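Alkylpurine DNA glycosylase AlkC (Pseudomonas fluorescens, PDB 5VHV) probably excises alkylated purine bases from damaged DNA as the first step of base excision repair, without flipping the damaged nucleotide out. Local coordinates at residues P205-L217 / L230-L244. Numbering follows the deposited sequence.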
ATOM      1  N   PRO A 205     -14.343  -4.344  -9.624  1.00 20.65           N
ATOM      2  CA  PRO A 205     -15.037  -3.496  -8.648  1.00 21.00           C
ATOM      3  C   PRO A 205     -16.360  -4.066  -8.183  1.00 22.86           C
ATOM      4  O   PRO A 205     -16.668  -3.997  -6.985  1.00 22.46           O
ATOM      5  CB  PRO A 205     -15.220  -2.172  -9.410  1.00 21.01           C
ATOM      6  CG  PRO A 205     -15.135  -2.528 -10.846  1.00 26.76           C
ATOM      7  CD  PRO A 205     -14.129  -3.643 -10.899  1.00 20.96           C
ATOM      8  N   GLU A 206     -17.165  -4.625  -9.094  1.00 22.30           N
ATOM      9  CA  GLU A 206     -18.479  -5.128  -8.700  1.00 23.86           C
ATOM     10  C   GLU A 206     -18.361  -6.282  -7.724  1.00 23.62           C
ATOM     11  O   GLU A 206     -19.227  -6.453  -6.857  1.00 25.12           O
ATOM     12  CB  GLU A 206     -19.269  -5.571  -9.930  1.00 28.05           C
ATOM     13  CG  GLU A 206     -19.618  -4.431 -10.875  1.00 35.84           C
ATOM     14  CD  GLU A 206     -20.276  -4.902 -12.163  1.00 68.78           C
ATOM     15  OE1 GLU A 206     -20.182  -6.105 -12.485  0.57 78.96           O
ATOM     16  OE2 GLU A 206     -20.892  -4.062 -12.854  0.64 76.57           O
ATOM     17  N   TRP A 207     -17.303  -7.082  -7.847  1.00 23.66           N
ATOM     18  CA  TRP A 207     -17.114  -8.196  -6.926  1.00 23.33           C
ATOM     19  C   TRP A 207     -16.882  -7.697  -5.507  1.00 23.44           C
ATOM     20  O   TRP A 207     -17.450  -8.237  -4.549  1.00 24.93           O
ATOM     21  CB  TRP A 207     -15.945  -9.068  -7.385  1.00 23.94           C
ATOM     22  CG  TRP A 207     -15.787 -10.306  -6.572  1.00 24.73           C
ATOM     23  CD1 TRP A 207     -16.308 -11.544  -6.853  1.00 27.54           C
ATOM     24  CD2 TRP A 207     -15.053 -10.448  -5.351  1.00 22.20           C
ATOM     25  NE1 TRP A 207     -15.944 -12.437  -5.879  1.00 28.21           N
ATOM     26  CE2 TRP A 207     -15.182 -11.791  -4.941  1.00 27.52           C
ATOM     27  CE3 TRP A 207     -14.309  -9.571  -4.561  1.00 21.59           C
ATOM     28  CZ2 TRP A 207     -14.598 -12.274  -3.772  1.00 27.48           C
ATOM     29  CZ3 TRP A 207     -13.729 -10.052  -3.398  1.00 22.37           C
ATOM     30  CH2 TRP A 207     -13.877 -11.397  -3.018  1.00 23.67           C
ATOM     31  N   VAL A 208     -16.051  -6.663  -5.351  1.00 23.40           N
ATOM     32  CA  VAL A 208     -15.819  -6.079  -4.033  1.00 21.07           C
ATOM     33  C   VAL A 208     -17.095  -5.432  -3.502  1.00 20.94           C
ATOM     34  O   VAL A 208     -17.418  -5.555  -2.317  1.00 21.04           O
ATOM     35  CB  VAL A 208     -14.667  -5.062  -4.102  1.00 20.39           C
ATOM     36  CG1 VAL A 208     -14.517  -4.318  -2.778  1.00 18.97           C
ATOM     37  CG2 VAL A 208     -13.353  -5.729  -4.508  1.00 20.42           C
ATOM     38  N   LEU A 209     -17.827  -4.718  -4.360  1.00 19.92           N
ATOM     39  CA  LEU A 209     -19.049  -4.058  -3.918  1.00 20.49           C
ATOM     40  C   LEU A 209     -20.072  -5.078  -3.444  1.00 21.50           C
ATOM     41  O   LEU A 209     -20.674  -4.923  -2.376  1.00 24.69           O
ATOM     42  CB  LEU A 209     -19.628  -3.201  -5.047  1.00 21.24           C
ATOM     43  CG  LEU A 209     -18.780  -1.973  -5.397  1.00 19.09           C
ATOM     44  CD1 LEU A 209     -19.155  -1.462  -6.804  1.00 23.92           C
ATOM     45  CD2 LEU A 209     -18.959  -0.874  -4.357  1.00 22.30           C
ATOM     46  N   SER A 210     -20.265  -6.144  -4.217  1.00 23.50           N
ATOM     47  CA  SER A 210     -21.182  -7.191  -3.797  1.00 25.22           C
ATOM     48  C   SER A 210     -20.733  -7.818  -2.483  1.00 25.06           C
ATOM     49  O   SER A 210     -21.559  -8.078  -1.594  1.00 25.46           O
ATOM     50  CB  SER A 210     -21.304  -8.246  -4.894  1.00 30.26           C
ATOM     51  OG  SER A 210     -21.991  -7.721  -6.017  1.00 29.31           O
ATOM     52  N   LEU A 211     -19.430  -8.088  -2.349  1.00 24.61           N
ATOM     53  CA  LEU A 211     -18.905  -8.666  -1.117  1.00 23.04           C
ATOM     54  C   LEU A 211     -19.249  -7.796   0.081  1.00 23.18           C
ATOM     55  O   LEU A 211     -19.827  -8.269   1.065  1.00 22.40           O
ATOM     56  CB  LEU A 211     -17.386  -8.831  -1.222  1.00 22.61           C
ATOM     57  CG  LEU A 211     -16.692  -9.539  -0.051  1.00 25.95           C
ATOM     58  CD1 LEU A 211     -16.981 -11.047  -0.093  1.00 27.70           C
ATOM     59  CD2 LEU A 211     -15.182  -9.272  -0.045  1.00 26.08           C
ATOM     60  N   ILE A 212     -18.903  -6.507   0.012  1.00 22.36           N
ATOM     61  CA  ILE A 212     -19.076  -5.646   1.171  1.00 20.13           C
ATOM     62  C   ILE A 212     -20.555  -5.351   1.414  1.00 26.01           C
ATOM     63  O   ILE A 212     -20.978  -5.124   2.558  1.00 22.94           O
ATOM     64  CB  ILE A 212     -18.209  -4.384   0.992  1.00 18.37           C
ATOM     65  CG1 ILE A 212     -16.732  -4.776   0.922  1.00 24.29           C
ATOM     66  CG2 ILE A 212     -18.426  -3.420   2.134  1.00 21.53           C
ATOM     67  CD1 ILE A 212     -15.786  -3.586   0.671  1.00 21.37           C
ATOM     68  N   GLU A 213     -21.384  -5.424   0.377  1.00 21.69           N
ATOM     69  CA  GLU A 213     -22.817  -5.323   0.602  1.00 22.51           C
ATOM     70  C   GLU A 213     -23.355  -6.489   1.436  1.00 26.90           C
ATOM     71  O   GLU A 213     -24.471  -6.400   1.954  1.00 25.58           O
ATOM     72  CB  GLU A 213     -23.539  -5.226  -0.748  1.00 29.23           C
ATOM     73  CG  GLU A 213     -23.371  -3.839  -1.379  1.00 26.13           C
ATOM     74  CD  GLU A 213     -23.791  -3.763  -2.827  1.00 32.22           C
ATOM     75  OE1 GLU A 213     -24.183  -4.799  -3.406  1.00 28.71           O
ATOM     76  OE2 GLU A 213     -23.712  -2.649  -3.389  1.00 29.29           O
ATOM     77  N   GLY A 214     -22.593  -7.572   1.579  1.00 25.01           N
ATOM     78  CA  GLY A 214     -22.969  -8.673   2.442  1.00 32.34           C
ATOM     79  C   GLY A 214     -22.392  -8.594   3.840  1.00 29.12           C
ATOM     80  O   GLY A 214     -22.671  -9.457   4.679  1.00 29.10           O
ATOM     81  N   TRP A 215     -21.610  -7.561   4.124  1.00 25.55           N
ATOM     82  CA  TRP A 215     -20.915  -7.427   5.394  1.00 28.81           C
ATOM     83  C   TRP A 215     -21.782  -6.713   6.418  1.00 29.97           C
ATOM     84  O   TRP A 215     -22.700  -5.959   6.086  1.00 30.38           O
ATOM     85  CB  TRP A 215     -19.620  -6.639   5.214  1.00 22.89           C
ATOM     86  CG  TRP A 215     -18.499  -7.388   4.662  1.00 20.47           C
ATOM     87  CD1 TRP A 215     -18.495  -8.670   4.190  1.00 24.47           C
ATOM     88  CD2 TRP A 215     -17.174  -6.893   4.515  1.00 24.67           C
ATOM     89  NE1 TRP A 215     -17.226  -9.005   3.763  1.00 24.76           N
ATOM     90  CE2 TRP A 215     -16.400  -7.924   3.950  1.00 25.73           C
ATOM     91  CE3 TRP A 215     -16.560  -5.673   4.824  1.00 26.79           C
ATOM     92  CZ2 TRP A 215     -15.043  -7.772   3.681  1.00 24.37           C
ATOM     93  CZ3 TRP A 215     -15.217  -5.516   4.546  1.00 22.99           C
ATOM     94  CH2 TRP A 215     -14.471  -6.562   3.980  1.00 24.27           C
ATOM     95  N   ASN A 216     -21.465  -6.950   7.685  1.00 30.21           N
ATOM     96  CA  ASN A 216     -22.116  -6.251   8.785  1.00 35.36           C
ATOM     97  C   ASN A 216     -21.259  -5.052   9.157  1.00 35.66           C
ATOM     98  O   ASN A 216     -20.238  -5.185   9.845  1.00 30.64           O
ATOM     99  CB  ASN A 216     -22.310  -7.169   9.980  1.00 34.77           C
ATOM    100  CG  ASN A 216     -22.702  -6.402  11.221  1.00 42.01           C
ATOM    101  OD1 ASN A 216     -23.355  -5.370  11.133  1.00 37.66           O
ATOM    102  ND2 ASN A 216     -22.277  -6.887  12.380  1.00 60.58           N
ATOM    103  N   LEU A 217     -21.671  -3.873   8.706  1.00 28.55           N
ATOM    104  CA  LEU A 217     -20.869  -2.686   8.935  1.00 28.44           C
ATOM    105  C   LEU A 217     -21.159  -2.039  10.282  1.00 36.64           C
ATOM    106  O   LEU A 217     -20.598  -0.979  10.576  1.00 34.56           O
ATOM    107  CB  LEU A 217     -21.072  -1.691   7.794  1.00 33.42           C
ATOM    108  CG  LEU A 217     -20.715  -2.221   6.401  1.00 35.61           C
ATOM    109  CD1 LEU A 217     -20.759  -1.095   5.378  1.00 43.34           C
ATOM    110  CD2 LEU A 217     -19.357  -2.938   6.353  1.00 32.18           C
ATOM    111  N   LEU A 230     -12.810   0.614  -0.176  1.00 13.58           N
ATOM    112  CA  LEU A 230     -13.593   1.266  -1.209  1.00 14.72           C
ATOM    113  C   LEU A 230     -13.064   2.647  -1.563  1.00 18.42           C
ATOM    114  O   LEU A 230     -13.699   3.356  -2.349  1.00 16.71           O
ATOM    115  CB  LEU A 230     -15.047   1.384  -0.760  1.00 18.00           C
ATOM    116  CG  LEU A 230     -15.820   0.063  -0.615  1.00 19.32           C
ATOM    117  CD1 LEU A 230     -17.155   0.257   0.085  1.00 24.27           C
ATOM    118  CD2 LEU A 230     -16.015  -0.572  -1.979  1.00 21.55           C
ATOM    119  N   ARG A 231     -11.895   3.020  -1.054  1.00 18.53           N
ATOM    120  CA  ARG A 231     -11.458   4.413  -1.170  1.00 14.92           C
ATOM    121  C   ARG A 231     -11.295   4.861  -2.615  1.00 17.25           C
ATOM    122  O   ARG A 231     -11.551   6.033  -2.921  1.00 16.28           O
ATOM    123  CB  ARG A 231     -10.165   4.614  -0.392  1.00 13.46           C
ATOM    124  CG  ARG A 231      -8.913   3.901  -0.958  1.00 13.98           C
ATOM    125  CD  ARG A 231      -7.820   4.033   0.076  1.00 20.61           C
ATOM    126  NE  ARG A 231      -6.497   3.589  -0.329  1.00 15.58           N
ATOM    127  CZ  ARG A 231      -5.987   2.385  -0.089  1.00 15.21           C
ATOM    128  NH1 ARG A 231      -6.709   1.446   0.487  1.00 14.83           N
ATOM    129  NH2 ARG A 231      -4.728   2.137  -0.414  1.00 15.80           N
ATOM    130  N   SER A 232     -10.855   3.974  -3.514  1.00 16.14           N
ATOM    131  CA  SER A 232     -10.705   4.376  -4.907  1.00 16.20           C
ATOM    132  C   SER A 232     -12.069   4.526  -5.567  1.00 14.48           C
ATOM    133  O   SER A 232     -12.326   5.504  -6.277  1.00 17.54           O
ATOM    134  CB  SER A 232      -9.831   3.361  -5.665  1.00 16.79           C
ATOM    135  OG  SER A 232      -8.535   3.270  -5.084  1.00 16.64           O
ATOM    136  N   LEU A 233     -12.981   3.592  -5.305  1.00 16.09           N
ATOM    137  CA  LEU A 233     -14.317   3.706  -5.886  1.00 18.16           C
ATOM    138  C   LEU A 233     -15.057   4.927  -5.349  1.00 17.22           C
ATOM    139  O   LEU A 233     -15.817   5.560  -6.090  1.00 17.51           O
ATOM    140  CB  LEU A 233     -15.121   2.434  -5.623  1.00 15.20           C
ATOM    141  CG  LEU A 233     -14.549   1.155  -6.261  1.00 16.81           C
ATOM    142  CD1 LEU A 233     -15.431  -0.067  -5.975  1.00 17.20           C
ATOM    143  CD2 LEU A 233     -14.387   1.324  -7.759  1.00 21.96           C
ATOM    144  N   ILE A 234     -14.828   5.282  -4.087  1.00 17.22           N
ATOM    145  CA  ILE A 234     -15.462   6.478  -3.531  1.00 15.95           C
ATOM    146  C   ILE A 234     -14.976   7.723  -4.262  1.00 17.73           C
ATOM    147  O   ILE A 234     -15.769   8.616  -4.582  1.00 17.72           O
ATOM    148  CB  ILE A 234     -15.202   6.567  -2.013  1.00 18.43           C
ATOM    149  CG1 ILE A 234     -16.020   5.494  -1.280  1.00 17.88           C
ATOM    150  CG2 ILE A 234     -15.560   7.972  -1.440  1.00 19.41           C
ATOM    151  CD1 ILE A 234     -15.547   5.235   0.109  1.00 20.58           C
ATOM    152  N   LYS A 235     -13.665   7.814  -4.506  1.00 16.19           N
ATOM    153  CA  LYS A 235     -13.121   8.948  -5.249  1.00 15.67           C
ATOM    154  C   LYS A 235     -13.677   9.006  -6.664  1.00 15.54           C
ATOM    155  O   LYS A 235     -13.884  10.098  -7.210  1.00 17.87           O
ATOM    156  CB  LYS A 235     -11.590   8.869  -5.261  1.00 13.92           C
ATOM    157  CG  LYS A 235     -10.968   9.311  -3.947  1.00 14.26           C
ATOM    158  CD  LYS A 235      -9.457   9.422  -4.033  1.00 13.26           C
ATOM    159  CE  LYS A 235      -8.821   8.039  -4.201  1.00 15.57           C
ATOM    160  NZ  LYS A 235      -7.314   8.140  -4.226  1.00 16.37           N
ATOM    161  N   GLN A 236     -13.940   7.842  -7.268  1.00 15.64           N
ATOM    162  CA  GLN A 236     -14.543   7.765  -8.595  1.00 17.27           C
ATOM    163  C   GLN A 236     -16.019   8.121  -8.590  1.00 19.81           C
ATOM    164  O   GLN A 236     -16.617   8.202  -9.664  1.00 21.75           O
ATOM    165  CB  GLN A 236     -14.378   6.358  -9.165  1.00 19.85           C
ATOM    166  CG  GLN A 236     -12.956   5.969  -9.497  1.00 26.35           C
ATOM    167  CD  GLN A 236     -12.858   4.472  -9.786  1.00 29.34           C
ATOM    168  OE1 GLN A 236     -13.819   3.850 -10.254  1.00 31.88           O
ATOM    169  NE2 GLN A 236     -11.716   3.888  -9.469  1.00 32.63           N
ATOM    170  N   GLY A 237     -16.614   8.335  -7.422  1.00 19.06           N
ATOM    171  CA  GLY A 237     -18.025   8.669  -7.371  1.00 18.75           C
ATOM    172  C   GLY A 237     -18.940   7.483  -7.542  1.00 18.05           C
ATOM    173  O   GLY A 237     -20.106   7.656  -7.908  1.00 19.13           O
ATOM    174  N   ASN A 238     -18.452   6.280  -7.279  1.00 17.84           N
ATOM    175  CA  ASN A 238     -19.263   5.075  -7.435  1.00 19.10           C
ATOM    176  C   ASN A 238     -20.446   5.102  -6.469  1.00 22.72           C
ATOM    177  O   ASN A 238     -20.259   5.215  -5.254  1.00 19.45           O
ATOM    178  CB  ASN A 238     -18.399   3.838  -7.186  1.00 17.71           C
ATOM    179  CG  ASN A 238     -19.167   2.554  -7.368  1.00 26.69           C
ATOM    180  OD1 ASN A 238     -19.890   2.121  -6.480  1.00 23.22           O
ATOM    181  ND2 ASN A 238     -19.010   1.934  -8.523  1.00 26.00           N
ATOM    182  N   THR A 239     -21.673   4.986  -7.010  1.00 23.92           N
ATOM    183  CA  THR A 239     -22.870   5.148  -6.182  1.00 23.71           C
ATOM    184  C   THR A 239     -23.006   4.029  -5.153  1.00 23.31           C
ATOM    185  O   THR A 239     -23.377   4.285  -3.997  1.00 26.05           O
ATOM    186  CB  THR A 239     -24.113   5.195  -7.071  1.00 25.74           C
ATOM    187  OG1 THR A 239     -23.905   6.168  -8.098  1.00 27.56           O
ATOM    188  CG2 THR A 239     -25.338   5.579  -6.244  1.00 32.55           C
ATOM    189  N   ARG A 240     -22.729   2.785  -5.555  1.00 25.99           N
ATOM    190  CA  ARG A 240     -22.817   1.666  -4.618  1.00 21.62           C
ATOM    191  C   ARG A 240     -21.825   1.831  -3.477  1.00 20.49           C
ATOM    192  O   ARG A 240     -22.154   1.577  -2.312  1.00 21.11           O
ATOM    193  CB  ARG A 240     -22.563   0.350  -5.343  1.00 20.54           C
ATOM    194  CG  ARG A 240     -23.757  -0.150  -6.161  1.00 26.75           C
ATOM    195  CD  ARG A 240     -23.334  -1.316  -7.009  1.00 29.93           C
ATOM    196  NE  ARG A 240     -23.242  -2.546  -6.226  1.00 26.54           N
ATOM    197  CZ  ARG A 240     -22.830  -3.712  -6.696  1.00 25.95           C
ATOM    198  NH1 ARG A 240     -22.419  -3.827  -7.951  1.00 27.60           N
ATOM    199  NH2 ARG A 240     -22.825  -4.772  -5.902  1.00 27.30           N
ATOM    200  N   ALA A 241     -20.617   2.279  -3.791  1.00 18.48           N
ATOM    201  CA  ALA A 241     -19.620   2.503  -2.746  1.00 22.60           C
ATOM    202  C   ALA A 241     -20.024   3.649  -1.824  1.00 23.04           C
ATOM    203  O   ALA A 241     -19.931   3.529  -0.600  1.00 20.83           O
ATOM    204  CB  ALA A 241     -18.263   2.774  -3.383  1.00 17.75           C
ATOM    205  N   LEU A 242     -20.447   4.787  -2.389  1.00 21.27           N
ATOM    206  CA  LEU A 242     -20.904   5.886  -1.549  1.00 21.42           C
ATOM    207  C   LEU A 242     -22.087   5.466  -0.680  1.00 22.31           C
ATOM    208  O   LEU A 242     -22.196   5.880   0.481  1.00 23.00           O
ATOM    209  CB  LEU A 242     -21.272   7.087  -2.423  1.00 20.13           C
ATOM    210  CG  LEU A 242     -20.036   7.836  -2.953  1.00 20.18           C
ATOM    211  CD1 LEU A 242     -20.382   8.681  -4.189  1.00 24.51           C
ATOM    212  CD2 LEU A 242     -19.460   8.699  -1.856  1.00 23.52           C
ATOM    213  N   THR A 243     -22.983   4.643  -1.225  1.00 23.12           N
ATOM    214  CA  THR A 243     -24.142   4.204  -0.460  1.00 27.86           C
ATOM    215  C   THR A 243     -23.709   3.377   0.745  1.00 31.14           C
ATOM    216  O   THR A 243     -24.284   3.496   1.835  1.00 25.21           O
ATOM    217  CB  THR A 243     -25.093   3.405  -1.361  1.00 24.28           C
ATOM    218  OG1 THR A 243     -25.613   4.247  -2.403  1.00 24.37           O
ATOM    219  CG2 THR A 243     -26.290   2.844  -0.562  1.00 28.00           C
ATOM    220  N   LEU A 244     -22.696   2.530   0.574  1.00 26.22           N
ATOM    221  CA  LEU A 244     -22.183   1.784   1.718  1.00 22.43           C
ATOM    222  C   LEU A 244     -21.646   2.719   2.793  1.00 26.35           C
ATOM    223  O   LEU A 244     -21.680   2.380   3.974  1.00 24.42           O
ATOM    224  CB  LEU A 244     -21.092   0.795   1.261  1.00 21.55           C
ATOM    225  CG  LEU A 244     -21.640  -0.452   0.575  1.00 23.32           C
ATOM    226  CD1 LEU A 244     -20.542  -1.122  -0.219  1.00 23.33           C
ATOM    227  CD2 LEU A 244     -22.234  -1.418   1.588  1.00 25.22           C
TER
HETATM  228  O   HOH W   1     -24.257  -0.278  -2.085  1.00 25.15           O
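A turn at chi3 (78°) in the otherwise stretched chain of Arg240 lays its guanidinium across helix 205-213, a knob among Glu206, Leu209, Ser210 and Glu213, while Glu213, extended beyond CG (chi2 167°) and long enough to span both nitrogens, brings its carboxylate to meet it. The grip is side-on, the flat groups well off coplanar: Arg240 NE donates to Glu213 OE2 (2.9 Å) on its syn side but tilted out of plane, and Arg240 NH2 to Glu213 OE1 (2.8 Å) from above the plane. Arg240 NH2 also donates to Ser210 OG (3.1 Å). Arginine's apolar face suits Leu209 CB, 3.6 Å from Arg240 CZ. With Arg240 cut back to an alanine, Glu213 would probably lose its charge partner and Ser210 OG a donor. A water donates to both Glu213 OE2 and Arg240 O.

Beneath the salt bridge, branched leucines fill the interface. Leu209 meets Leu233 tip to tip and touches Asn238, whose OD1 caps helix 239-244 at Ala241 N. Leu209 and Ala241 CA atoms approach to 6.7 Å, consistent with alanine's small side chain. Ile212 CD1 meets Leu230 CG tip to tip; Ile212 CG2 packs on Leu244 CD1, which also touches Glu213 CG. Helices 205-213 and 239-244 run in roughly the same direction, 26° apart, with helices 220-229 and 231-235 between them in sequence, consistent with the HEAT-like helical stacking of the AlkC/AlkD family.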